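Local coordinates for mandelate racemase/muconate lactonizing protein (Dickeya dadantii, PDB 4IHC) that dehydrates D-mannonate and D-gluconate to 2-dehydro-3-deoxy-D-gluconate with low activity, using one magnesium ion per subunit, at residues L268-D273 with F371-Y376; D281-L286 with K307-N312. All coordinates share one frame; numbering follows the deposited sequence.

Contact 1: L268-D273 with F371-Y376. With MG (magnesium ion), chain I.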
loop_
_atom_site.group_PDB
_atom_site.type_symbol
_atom_site.label_atom_id
_atom_site.label_comp_id
_atom_site.label_asym_id
_atom_site.label_seq_id
_atom_site.Cartn_x
_atom_site.Cartn_y
_atom_site.Cartn_z
ATOM N N LEU A 268 3.571 -5.931 30.493
ATOM C CA LEU A 268 2.265 -5.418 30.876
ATOM C C LEU A 268 1.161 -6.220 30.227
ATOM O O LEU A 268 1.328 -6.771 29.150
ATOM C CB LEU A 268 2.094 -3.931 30.517
ATOM C CG LEU A 268 3.153 -2.931 31.002
ATOM C CD1 LEU A 268 2.627 -1.505 30.939
ATOM C CD2 LEU A 268 3.672 -3.214 32.393
ATOM N N PHE A 269 0.023 -6.286 30.911
ATOM C CA PHE A 269 -1.191 -6.842 30.337
ATOM C C PHE A 269 -1.669 -5.918 29.210
ATOM O O PHE A 269 -2.071 -6.385 28.121
ATOM C CB PHE A 269 -2.256 -6.987 31.423
ATOM C CG PHE A 269 -3.509 -7.638 30.942
ATOM C CD1 PHE A 269 -3.582 -9.021 30.820
ATOM C CD2 PHE A 269 -4.618 -6.877 30.613
ATOM C CE1 PHE A 269 -4.744 -9.622 30.356
ATOM C CE2 PHE A 269 -5.769 -7.478 30.135
ATOM C CZ PHE A 269 -5.837 -8.854 30.038
ATOM N N TYR A 270 -1.673 -4.614 29.497
ATOM C CA TYR A 270 -1.724 -3.612 28.434
ATOM C C TYR A 270 -1.292 -2.209 28.830
ATOM O O TYR A 270 -1.448 -1.800 29.967
ATOM C CB TYR A 270 -3.074 -3.574 27.728
ATOM C CG TYR A 270 -4.325 -3.197 28.520
ATOM C CD1 TYR A 270 -4.465 -1.955 29.139
ATOM C CD2 TYR A 270 -5.429 -4.060 28.539
ATOM C CE1 TYR A 270 -5.651 -1.605 29.826
ATOM C CE2 TYR A 270 -6.604 -3.711 29.188
ATOM C CZ TYR A 270 -6.713 -2.484 29.827
ATOM O OH TYR A 270 -7.900 -2.170 30.456
ATOM N N LEU A 271 -0.731 -1.495 27.861
ATOM C CA LEU A 271 -0.436 -0.085 27.978
ATOM C C LEU A 271 -1.592 0.706 27.342
ATOM O O LEU A 271 -1.890 0.517 26.163
ATOM C CB LEU A 271 0.883 0.205 27.266
ATOM C CG LEU A 271 1.418 1.654 27.293
ATOM C CD1 LEU A 271 1.697 2.095 28.714
ATOM C CD2 LEU A 271 2.690 1.778 26.463
ATOM N N GLU A 272 -2.230 1.575 28.124
ATOM C CA GLU A 272 -3.493 2.176 27.740
ATOM C C GLU A 272 -3.343 3.610 27.242
ATOM O O GLU A 272 -2.568 4.387 27.803
ATOM C CB GLU A 272 -4.451 2.142 28.941
ATOM C CG GLU A 272 -5.686 2.990 28.766
ATOM C CD GLU A 272 -6.637 2.861 29.931
ATOM O OE1 GLU A 272 -6.528 1.860 30.672
ATOM O OE2 GLU A 272 -7.500 3.755 30.098
ATOM N N ASP A 273 -4.103 3.955 26.202
ATOM C CA ASP A 273 -4.124 5.327 25.663
ATOM C C ASP A 273 -2.728 5.954 25.430
ATOM O O ASP A 273 -2.443 7.029 25.918
ATOM C CB ASP A 273 -5.026 6.236 26.523
ATOM C CG ASP A 273 -6.543 5.941 26.333
ATOM O OD1 ASP A 273 -6.904 4.997 25.587
ATOM O OD2 ASP A 273 -7.388 6.641 26.951
ATOM N N PHE A 371 -13.963 -11.451 25.438
ATOM C CA PHE A 371 -13.777 -10.653 26.652
ATOM C C PHE A 371 -12.302 -10.639 27.040
ATOM O O PHE A 371 -11.651 -11.671 27.027
ATOM C CB PHE A 371 -14.585 -11.270 27.832
ATOM C CG PHE A 371 -14.152 -10.769 29.195
ATOM C CD1 PHE A 371 -14.590 -9.546 29.672
ATOM C CD2 PHE A 371 -13.282 -11.522 29.988
ATOM C CE1 PHE A 371 -14.186 -9.067 30.931
ATOM C CE2 PHE A 371 -12.879 -11.059 31.254
ATOM C CZ PHE A 371 -13.342 -9.824 31.727
ATOM N N GLY A 372 -11.773 -9.472 27.366
ATOM C CA GLY A 372 -10.391 -9.379 27.849
ATOM C C GLY A 372 -10.254 -9.166 29.350
ATOM O O GLY A 372 -9.694 -9.992 30.054
ATOM N N ILE A 373 -10.728 -8.032 29.842
ATOM C CA ILE A 373 -10.677 -7.762 31.261
ATOM C C ILE A 373 -11.764 -6.752 31.643
ATOM O O ILE A 373 -12.325 -6.039 30.780
ATOM C CB ILE A 373 -9.256 -7.292 31.717
ATOM C CG1 ILE A 373 -9.120 -7.427 33.228
ATOM C CG2 ILE A 373 -8.942 -5.874 31.249
ATOM C CD1 ILE A 373 -9.058 -8.877 33.700
ATOM N N GLN A 374 -12.130 -6.735 32.920
ATOM C CA GLN A 374 -13.086 -5.714 33.391
ATOM C C GLN A 374 -12.532 -4.866 34.511
ATOM O O GLN A 374 -12.400 -5.301 35.645
ATOM C CB GLN A 374 -14.444 -6.303 33.787
ATOM C CG GLN A 374 -15.519 -5.247 34.113
ATOM C CD GLN A 374 -15.797 -4.268 32.961
ATOM O OE1 GLN A 374 -15.507 -3.061 33.060
ATOM N NE2 GLN A 374 -16.379 -4.772 31.879
ATOM N N GLU A 375 -12.212 -3.631 34.179
ATOM C CA GLU A 375 -11.879 -2.654 35.187
ATOM C C GLU A 375 -13.046 -2.472 36.142
ATOM O O GLU A 375 -14.200 -2.393 35.730
ATOM C CB GLU A 375 -11.545 -1.315 34.519
ATOM C CG GLU A 375 -11.263 -0.161 35.461
ATOM C CD GLU A 375 -10.947 1.108 34.672
ATOM O OE1 GLU A 375 -11.525 1.323 33.569
ATOM O OE2 GLU A 375 -10.092 1.881 35.126
ATOM N N TYR A 376 -12.736 -2.387 37.426
ATOM C CA TYR A 376 -13.769 -2.275 38.444
ATOM C C TYR A 376 -13.372 -1.245 39.495
ATOM O O TYR A 376 -12.243 -1.246 39.981
ATOM C CB TYR A 376 -14.017 -3.623 39.109
ATOM C CG TYR A 376 -15.194 -3.546 40.024
ATOM C CD1 TYR A 376 -16.491 -3.319 39.512
ATOM C CD2 TYR A 376 -15.038 -3.659 41.392
ATOM C CE1 TYR A 376 -17.577 -3.225 40.365
ATOM C CE2 TYR A 376 -16.111 -3.555 42.248
ATOM C CZ TYR A 376 -17.378 -3.341 41.735
ATOM O OH TYR A 376 -18.440 -3.242 42.604
HETATM MG MG MG I . -7.788 5.368 31.054
HETATM O O HOH W 1 -7.040 6.433 29.518
HETATM O O HOH W 2 -8.192 6.910 32.000
#
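Phe-269, Tyr-270 and Ile-373 meet in a small apolar contact across the inside of the barrel domain. The residues leading into strands 270-272 and 374-375 of the enolase-like barrel meet here, together with Tyr-270 on the first of these strands. No hydrogen bond joins the two segments, and the closest CA pair, Phe-269 and Ile-373, is 9.6 Å apart. The methyl branch of Ile-373 does most of the touching. Its CG2 lies 3.7 Å from CE2 of Phe-269 and 3.8 Å from CE2 of Tyr-270. It approaches both rings obliquely. The two rings reach it by different torsions. Phe-269 has CG anti to the backbone N (chi1 -176°), whereas Tyr-270 has CG between N and the carbonyl carbon (chi1 63°). At the edge of the Phe-269 ring, near its plane, CZ is 4.0 Å from the carbonyl O of Gly-372. The Tyr-270 hydroxyl is hydrogen-bonded to that of Tyr-148.

Further along the same segments the chemistry turns polar. The extended side chain of Glu-272 places OE2 1.9 Å from the magnesium ion, which Asp-246 and Glu-298 also bind. Two waters are also ligands. Asp-273 OD2 accepts a hydrogen bond of 2.6 Å from one of them, water 1, and so acts from the second shell. Glu-375 probably binds substrate, as in relatives. Its OE1 forms a salt bridge with Arg-319, which also donates to Glu-272 OE2. Arg-319 thus bridges the two carboxylates, and Glu-272 OE1 and Glu-375 OE2 stay 5.7 Å apart. Strand 270-272 runs parallel between strands 242-246 and 294-296, while strand 374-375 pairs in parallel with strand 145-153, whose Tyr-148 packs on Ile-373.

Contact 2: D281-L286 with K307-N312; sequences DWLRML and KPLIDN
Leu-283 and Leu-309 touch by their methyl ends where helix 283-289 lies beside helix 303-311. These are successive helices on the outside of the barrel, with strand 294-296 between them in the chain. CD1 of Leu-283 is 4.0 Å from CD2 of Leu-309 and nearly as close to the other methyl of that residue. The two side chains cross at about a right angle. Leu-309 does not start out toward the other helix. Its CG is anti to the carbonyl carbon, and the branched end then swings nearer to Leu-283.

The second pair is Arg-284 and Asn-312. The arginine chain is extended from CG to NE and then turns at its end (chi4 -69°). This carries the guanidinium to the amide of Asn-312. The two planes stand 82° apart, almost perpendicular. NH2 of Arg-284 is 3.4 Å from ND2 of Asn-312, but both are donors and no bond forms. The amide is turned to its own helix instead. Its ND2 donates to the carbonyl O of Pro-308 at 3.0 Å, nearly straight at 166°. That carbonyl also accepts the backbone N of Asn-312. Two bonds from Asn-312, the first residue past the helix, thus grip this carbonyl of the last turn. NE of Arg-284 makes a long salt bridge of 3.7 Å to OD1 of Asp-281.

Lys-307 and Asp-311 form their own salt bridge within helix 303-311. These polar bonds run within each segment and none crosses. What joins the two segments is leucine packing and van der Waals contact between Arg-284 and Asn-312.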
loop_
_atom_site.group_PDB
_atom_site.type_symbol
_atom_site.label_atom_id
_atom_site.label_comp_id
_atom_site.label_asym_id
_atom_site.label_seq_id
_atom_site.Cartn_x
_atom_site.Cartn_y
_atom_site.Cartn_z
ATOM N N ASP A 281 -3.514 7.977 14.064
ATOM C CA ASP A 281 -2.723 7.552 12.917
ATOM C C ASP A 281 -1.290 7.181 13.329
ATOM O O ASP A 281 -0.595 6.445 12.618
ATOM C CB ASP A 281 -2.739 8.603 11.792
ATOM C CG ASP A 281 -3.109 7.992 10.431
ATOM O OD1 ASP A 281 -2.366 7.107 9.924
ATOM O OD2 ASP A 281 -4.166 8.381 9.882
ATOM N N TRP A 282 -0.855 7.650 14.494
ATOM C CA TRP A 282 0.511 7.354 14.965
ATOM C C TRP A 282 0.667 5.917 15.430
ATOM O O TRP A 282 1.775 5.469 15.672
ATOM C CB TRP A 282 0.894 8.301 16.101
ATOM C CG TRP A 282 1.326 9.675 15.616
ATOM C CD1 TRP A 282 0.525 10.746 15.392
ATOM C CD2 TRP A 282 2.672 10.114 15.360
ATOM N NE1 TRP A 282 1.266 11.825 14.968
ATOM C CE2 TRP A 282 2.595 11.472 14.967
ATOM C CE3 TRP A 282 3.939 9.489 15.433
ATOM C CZ2 TRP A 282 3.726 12.216 14.613
ATOM C CZ3 TRP A 282 5.075 10.237 15.092
ATOM C CH2 TRP A 282 4.955 11.583 14.681
ATOM N N LEU A 283 -0.446 5.196 15.573
ATOM C CA LEU A 283 -0.367 3.816 16.020
ATOM C C LEU A 283 0.195 2.920 14.927
ATOM O O LEU A 283 0.697 1.839 15.211
ATOM C CB LEU A 283 -1.714 3.297 16.548
ATOM C CG LEU A 283 -2.063 3.942 17.897
ATOM C CD1 LEU A 283 -3.508 3.715 18.265
ATOM C CD2 LEU A 283 -1.147 3.380 18.978
ATOM N N ARG A 284 0.129 3.353 13.677
ATOM C CA ARG A 284 0.738 2.543 12.629
ATOM C C ARG A 284 2.223 2.428 12.903
ATOM O O ARG A 284 2.793 1.341 12.810
ATOM C CB ARG A 284 0.516 3.141 11.250
ATOM C CG ARG A 284 -0.943 3.072 10.826
ATOM C CD ARG A 284 -1.187 3.633 9.434
ATOM N NE ARG A 284 -2.607 3.546 9.103
ATOM C CZ ARG A 284 -3.249 2.401 8.879
ATOM N NH1 ARG A 284 -2.589 1.246 8.950
ATOM N NH2 ARG A 284 -4.547 2.407 8.586
ATOM N N MET A 285 2.850 3.538 13.296
ATOM C CA MET A 285 4.287 3.506 13.551
ATOM C C MET A 285 4.594 2.732 14.844
ATOM O O MET A 285 5.521 1.941 14.905
ATOM C CB MET A 285 4.859 4.938 13.601
ATOM C CG MET A 285 6.329 5.016 14.046
ATOM S SD MET A 285 6.975 6.725 14.284
ATOM C CE MET A 285 8.662 6.307 14.750
ATOM N N LEU A 286 3.788 2.922 15.874
ATOM C CA LEU A 286 4.079 2.264 17.140
ATOM C C LEU A 286 3.993 0.733 16.961
ATOM O O LEU A 286 4.804 -0.018 17.534
ATOM C CB LEU A 286 3.159 2.802 18.269
ATOM C CG LEU A 286 3.134 2.155 19.659
ATOM C CD1 LEU A 286 2.458 3.070 20.684
ATOM C CD2 LEU A 286 2.431 0.805 19.633
ATOM N N LYS A 307 -12.841 1.943 13.939
ATOM C CA LYS A 307 -12.874 0.955 12.849
ATOM C C LYS A 307 -11.499 0.791 12.181
ATOM O O LYS A 307 -11.038 -0.337 11.976
ATOM C CB LYS A 307 -13.982 1.254 11.824
ATOM C CG LYS A 307 -14.345 0.089 10.904
ATOM C CD LYS A 307 -15.354 0.503 9.848
ATOM C CE LYS A 307 -15.541 -0.606 8.819
ATOM N NZ LYS A 307 -14.243 -1.190 8.351
ATOM N N PRO A 308 -10.833 1.899 11.847
ATOM C CA PRO A 308 -9.487 1.706 11.274
ATOM C C PRO A 308 -8.471 1.062 12.245
ATOM O O PRO A 308 -7.544 0.387 11.809
ATOM C CB PRO A 308 -9.044 3.132 10.899
ATOM C CG PRO A 308 -10.323 3.936 10.864
ATOM C CD PRO A 308 -11.232 3.319 11.882
ATOM N N LEU A 309 -8.627 1.268 13.545
ATOM C CA LEU A 309 -7.669 0.696 14.477
ATOM C C LEU A 309 -7.775 -0.835 14.526
ATOM O O LEU A 309 -6.777 -1.572 14.513
ATOM C CB LEU A 309 -7.927 1.247 15.879
ATOM C CG LEU A 309 -7.511 2.705 16.079
ATOM C CD1 LEU A 309 -7.439 3.040 17.553
ATOM C CD2 LEU A 309 -6.204 3.020 15.383
ATOM N N ILE A 310 -9.008 -1.292 14.617
ATOM C CA ILE A 310 -9.326 -2.697 14.758
ATOM C C ILE A 310 -9.089 -3.401 13.418
ATOM O O ILE A 310 -8.532 -4.491 13.373
ATOM C CB ILE A 310 -10.784 -2.838 15.271
ATOM C CG1 ILE A 310 -10.834 -2.367 16.728
ATOM C CG2 ILE A 310 -11.310 -4.258 15.162
ATOM C CD1 ILE A 310 -12.216 -2.257 17.315
ATOM N N ASP A 311 -9.490 -2.781 12.325
ATOM C CA ASP A 311 -9.279 -3.389 11.012
ATOM C C ASP A 311 -7.799 -3.708 10.809
ATOM O O ASP A 311 -7.432 -4.758 10.288
ATOM C CB ASP A 311 -9.714 -2.415 9.908
ATOM C CG ASP A 311 -11.212 -2.494 9.579
ATOM O OD1 ASP A 311 -11.883 -3.527 9.842
ATOM O OD2 ASP A 311 -11.716 -1.505 9.025
ATOM N N ASN A 312 -6.951 -2.780 11.228
ATOM C CA ASN A 312 -5.533 -2.891 11.011
ATOM C C ASN A 312 -4.746 -3.494 12.170
ATOM O O ASN A 312 -3.516 -3.443 12.155
ATOM C CB ASN A 312 -4.979 -1.506 10.632
ATOM C CG ASN A 312 -5.400 -1.089 9.237
ATOM O OD1 ASN A 312 -4.788 -1.511 8.269
ATOM N ND2 ASN A 312 -6.476 -0.292 9.128
#

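In the fold
Contact 1 is core and contact 2 lies further out. All four touching residues of contact 1 are buried within the barrel, whereas contact 2 pairs two buried leucines with a more exposed polar pair. Their centres are 18 Å apart, and their nearest atoms about 6 Å. Strand 270-272 leads on along the chain to helix 283-289, but contact 1 belongs to the barrel interior and contact 2 to the helices outside it. Neither has a hydrogen bond across it. In contact 1, aromatic rings and an isoleucine sit beside the magnesium ligand Glu-272 and Glu-375, a probable substrate-binding residue. Contact 2 has no metal ligand. Other subunits reach both contacts.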